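Local coordinates for protein putative sulfatase yidJ (Bacteroides fragilis, PDB 2QZU) that probably hydrolyses sulfate esters as a metal-dependent member of the sulfatase family, whose fold is shared with alkaline phosphatases, at residues Q25-Y38 with K219-T233. Numbering follows the deposited sequence.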
# COMPACT_ATOMS: atom_id res chain seq x y z
N GLN A 25 -4.02 34.10 34.07
CA GLN A 25 -5.12 34.48 33.19
C GLN A 25 -6.42 33.99 33.82
O GLN A 25 -6.46 32.91 34.43
CB GLN A 25 -4.94 33.86 31.80
CG GLN A 25 -3.80 34.46 30.99
CD GLN A 25 -3.99 35.95 30.72
OE1 GLN A 25 -3.91 36.77 31.64
NE2 GLN A 25 -4.25 36.29 29.47
N PRO A 26 -7.51 34.76 33.69
CA PRO A 26 -8.81 34.37 34.26
C PRO A 26 -9.52 33.20 33.58
O PRO A 26 -10.51 32.68 34.10
CB PRO A 26 -9.61 35.67 34.20
CG PRO A 26 -9.07 36.33 32.98
CD PRO A 26 -7.58 36.11 33.10
N THR A 27 -9.02 32.80 32.41
CA THR A 27 -9.57 31.66 31.68
C THR A 27 -8.39 30.79 31.26
O THR A 27 -7.32 31.29 30.94
CB THR A 27 -10.39 32.11 30.44
OG1 THR A 27 -9.56 32.86 29.55
CG2 THR A 27 -11.57 32.96 30.87
N PRO A 28 -8.57 29.46 31.26
CA PRO A 28 -7.49 28.53 30.89
C PRO A 28 -7.13 28.37 29.42
O PRO A 28 -7.89 28.75 28.53
CB PRO A 28 -7.97 27.22 31.50
CG PRO A 28 -9.45 27.29 31.24
CD PRO A 28 -9.79 28.72 31.64
N ASN A 29 -5.95 27.81 29.18
CA ASN A 29 -5.49 27.54 27.83
C ASN A 29 -6.11 26.21 27.45
O ASN A 29 -6.70 25.53 28.29
CB ASN A 29 -3.97 27.40 27.79
CG ASN A 29 -3.26 28.60 28.35
OD1 ASN A 29 -2.45 28.49 29.27
ND2 ASN A 29 -3.57 29.77 27.81
N LEU A 30 -5.97 25.84 26.18
CA LEU A 30 -6.51 24.58 25.71
C LEU A 30 -5.56 23.93 24.72
O LEU A 30 -5.12 24.57 23.76
CB LEU A 30 -7.87 24.78 25.02
CG LEU A 30 -8.43 23.61 24.20
CD1 LEU A 30 -8.78 22.44 25.12
CD2 LEU A 30 -9.65 24.07 23.43
N VAL A 31 -5.22 22.68 24.97
CA VAL A 31 -4.38 21.92 24.06
C VAL A 31 -5.22 20.70 23.73
O VAL A 31 -5.37 19.78 24.54
CB VAL A 31 -3.04 21.51 24.70
CG1 VAL A 31 -2.26 20.60 23.75
CG2 VAL A 31 -2.21 22.76 25.01
N PHE A 32 -5.81 20.72 22.54
CA PHE A 32 -6.69 19.66 22.09
C PHE A 32 -5.91 18.73 21.17
O PHE A 32 -5.55 19.10 20.05
CB PHE A 32 -7.87 20.29 21.35
CG PHE A 32 -9.00 19.34 21.06
CD1 PHE A 32 -8.89 18.39 20.05
CD2 PHE A 32 -10.20 19.45 21.75
CE1 PHE A 32 -9.97 17.55 19.74
CE2 PHE A 32 -11.28 18.62 21.46
CZ PHE A 32 -11.16 17.67 20.44
N ILE A 33 -5.62 17.53 21.67
CA ILE A 33 -4.87 16.56 20.90
C ILE A 33 -5.76 15.41 20.48
O ILE A 33 -6.53 14.88 21.28
CB ILE A 33 -3.70 15.98 21.72
CG1 ILE A 33 -2.80 17.12 22.22
CG2 ILE A 33 -2.88 15.01 20.86
CD1 ILE A 33 -1.69 16.66 23.14
N MSE A 34 -5.67 15.03 19.21
CA MSE A 34 -6.46 13.91 18.73
C MSE A 34 -5.65 13.12 17.73
O MSE A 34 -4.80 13.66 17.02
CB MSE A 34 -7.78 14.39 18.10
CG MSE A 34 -7.64 15.26 16.87
SE MSE A 34 -9.38 15.76 16.17
CE MSE A 34 -9.10 17.66 15.95
N ALA A 35 -5.89 11.82 17.71
CA ALA A 35 -5.21 10.92 16.80
C ALA A 35 -6.34 10.23 16.07
O ALA A 35 -7.26 9.70 16.69
CB ALA A 35 -4.38 9.90 17.58
N ASP A 36 -6.29 10.26 14.74
CA ASP A 36 -7.34 9.67 13.94
C ASP A 36 -7.43 8.14 14.02
O ASP A 36 -6.42 7.44 14.09
CB ASP A 36 -7.14 10.12 12.48
CG ASP A 36 -8.34 9.83 11.60
OD1 ASP A 36 -8.58 8.64 11.29
OD2 ASP A 36 -9.04 10.79 11.23
N GLN A 37 -8.66 7.64 14.06
CA GLN A 37 -8.91 6.20 14.07
C GLN A 37 -8.32 5.46 15.27
O GLN A 37 -7.86 4.32 15.14
CB GLN A 37 -8.38 5.61 12.76
CG GLN A 37 -8.94 4.25 12.38
CD GLN A 37 -8.97 4.08 10.88
OE1 GLN A 37 -9.66 4.82 10.17
NE2 GLN A 37 -8.21 3.12 10.37
N TYR A 38 -8.37 6.09 16.44
CA TYR A 38 -7.84 5.52 17.68
C TYR A 38 -8.97 4.90 18.52
O TYR A 38 -9.88 5.60 18.96
CB TYR A 38 -7.13 6.63 18.47
CG TYR A 38 -6.26 6.17 19.62
CD1 TYR A 38 -6.78 5.39 20.66
CD2 TYR A 38 -4.91 6.53 19.69
CE1 TYR A 38 -5.98 4.98 21.73
CE2 TYR A 38 -4.10 6.13 20.76
CZ TYR A 38 -4.65 5.35 21.77
OH TYR A 38 -3.86 4.95 22.83
N LYS A 219 1.13 36.23 28.07
CA LYS A 219 0.53 37.55 27.92
C LYS A 219 -0.94 37.44 27.51
O LYS A 219 -1.72 38.38 27.68
CB LYS A 219 1.30 38.38 26.88
CG LYS A 219 1.28 37.80 25.48
CD LYS A 219 1.99 38.72 24.50
CE LYS A 219 2.01 38.12 23.11
NZ LYS A 219 2.68 39.01 22.12
N GLN A 220 -1.31 36.29 26.97
CA GLN A 220 -2.68 36.04 26.54
C GLN A 220 -2.94 34.53 26.56
O GLN A 220 -2.00 33.74 26.58
CB GLN A 220 -2.90 36.56 25.11
CG GLN A 220 -1.94 35.97 24.09
CD GLN A 220 -2.15 36.53 22.69
OE1 GLN A 220 -3.19 36.29 22.07
NE2 GLN A 220 -1.18 37.27 22.20
N PRO A 221 -4.21 34.12 26.60
CA PRO A 221 -4.46 32.67 26.61
C PRO A 221 -4.25 32.13 25.20
O PRO A 221 -4.17 32.89 24.23
CB PRO A 221 -5.93 32.57 27.03
CG PRO A 221 -6.21 33.88 27.73
CD PRO A 221 -5.45 34.87 26.89
N PHE A 222 -4.15 30.81 25.07
CA PHE A 222 -4.00 30.20 23.76
C PHE A 222 -4.77 28.89 23.66
O PHE A 222 -5.08 28.25 24.68
CB PHE A 222 -2.52 29.94 23.43
CG PHE A 222 -1.89 28.83 24.24
CD1 PHE A 222 -1.34 29.08 25.50
CD2 PHE A 222 -1.83 27.53 23.73
CE1 PHE A 222 -0.74 28.06 26.23
CE2 PHE A 222 -1.23 26.50 24.46
CZ PHE A 222 -0.68 26.77 25.72
N ALA A 223 -5.09 28.51 22.43
CA ALA A 223 -5.77 27.26 22.14
C ALA A 223 -5.00 26.65 20.98
O ALA A 223 -4.77 27.31 19.97
CB ALA A 223 -7.23 27.52 21.73
N LEU A 224 -4.59 25.40 21.14
CA LEU A 224 -3.85 24.71 20.09
C LEU A 224 -4.45 23.34 19.85
O LEU A 224 -4.73 22.60 20.79
CB LEU A 224 -2.38 24.56 20.49
CG LEU A 224 -1.50 23.68 19.57
CD1 LEU A 224 -1.24 24.41 18.27
CD2 LEU A 224 -0.18 23.35 20.26
N VAL A 225 -4.67 23.01 18.58
CA VAL A 225 -5.17 21.70 18.22
C VAL A 225 -4.03 20.98 17.52
O VAL A 225 -3.36 21.55 16.66
CB VAL A 225 -6.37 21.78 17.23
CG1 VAL A 225 -6.73 20.37 16.77
CG2 VAL A 225 -7.56 22.44 17.89
N VAL A 226 -3.80 19.73 17.90
CA VAL A 226 -2.78 18.91 17.27
C VAL A 226 -3.56 17.68 16.80
O VAL A 226 -3.97 16.86 17.62
CB VAL A 226 -1.66 18.50 18.25
CG1 VAL A 226 -0.60 17.69 17.53
CG2 VAL A 226 -1.03 19.75 18.86
N SER A 227 -3.77 17.59 15.50
CA SER A 227 -4.54 16.51 14.89
C SER A 227 -3.63 15.54 14.14
O SER A 227 -3.28 15.76 12.98
CB SER A 227 -5.57 17.12 13.93
OG SER A 227 -6.36 16.14 13.29
N MSE A 228 -3.27 14.44 14.81
CA MSE A 228 -2.38 13.44 14.22
C MSE A 228 -3.14 12.41 13.40
O MSE A 228 -4.28 12.08 13.70
CB MSE A 228 -1.59 12.74 15.33
CG MSE A 228 -0.71 13.69 16.13
SE MSE A 228 0.11 12.79 17.64
CE MSE A 228 1.25 14.23 18.26
N ASN A 229 -2.49 11.90 12.36
CA ASN A 229 -3.11 10.93 11.47
C ASN A 229 -3.04 9.49 12.00
O ASN A 229 -4.06 8.83 12.14
CB ASN A 229 -2.50 11.03 10.07
CG ASN A 229 -3.48 10.63 8.98
OD1 ASN A 229 -4.18 9.63 9.11
ND2 ASN A 229 -3.53 11.40 7.90
N PRO A 230 -1.82 8.98 12.29
CA PRO A 230 -1.78 7.61 12.82
C PRO A 230 -2.61 7.62 14.11
O PRO A 230 -2.70 8.65 14.77
CB PRO A 230 -0.30 7.39 13.10
CG PRO A 230 0.39 8.30 12.11
CD PRO A 230 -0.47 9.55 12.16
N PRO A 231 -3.18 6.47 14.51
CA PRO A 231 -3.13 5.13 13.91
C PRO A 231 -4.05 4.86 12.71
O PRO A 231 -4.43 3.72 12.47
CB PRO A 231 -3.45 4.22 15.09
CG PRO A 231 -4.46 5.02 15.83
CD PRO A 231 -3.89 6.43 15.80
N HIS A 232 -4.41 5.91 11.96
CA HIS A 232 -5.23 5.73 10.77
C HIS A 232 -4.37 4.97 9.76
O HIS A 232 -3.14 5.00 9.85
CB HIS A 232 -5.66 7.10 10.22
CG HIS A 232 -6.47 7.03 8.97
ND1 HIS A 232 -5.89 7.01 7.71
CD2 HIS A 232 -7.81 7.01 8.77
CE1 HIS A 232 -6.85 6.99 6.80
NE2 HIS A 232 -8.02 6.98 7.41
N THR A 233 -5.01 4.31 8.80
CA THR A 233 -4.28 3.51 7.83
C THR A 233 -3.02 4.03 7.24
O THR A 233 -2.80 5.24 7.07
CB THR A 233 -5.15 3.03 6.67
OG1 THR A 233 -5.96 4.10 6.20
CG2 THR A 233 -5.98 1.83 7.10
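Leu-30 to Ala-35 pair in parallel with Ala-223 to Met-228, two neighbouring strands in the large mixed sheet of the alkaline phosphatase-like sulfatase fold, a worked example of a parallel pair whose regular core gives way to side-chain contacts at both ends. Seven backbone hydrogen bonds join the two segments, from Leu-30 N to Phe-222 O at 3.0 Å through to Asp-36 N, just beyond strand 29-35, on Met-228 O. On the face of Leu-30 and Phe-32, Met-34 (a selenomethionine) sets CG between its own backbone N and carbonyl carbon, and a bend at chi3 brings CE to 3.7 Å from Val-225 CG1. At the start of the strands Phe-222 takes the same first torsion (chi1 71°), which puts one face of its ring under Asn-29 CB, 3.9 Å from the centroid and offset toward the rim, a CH-pi contact; Val-31 CG2 meets Phe-222 CE2 at 3.9 Å. Beyond the C-terminal ends, the proline after a cis peptide bond, Pro-231, brings CD within 3.2 Å of Asp-36 O. Asp-36 and His-232 both hold CG anti to the backbone N (chi1 -167° and 178°) and run side by side, pointing the same way. Asp-36 OD2 forms salt bridges with Arg-80 and Lys-132, while Gln-37 OE1 accepts a hydrogen bond from Lys-326; Asp-36 OD1 and Gln-37 OE1 lie 3.1 Å and 3.2 Å from His-232 CD2.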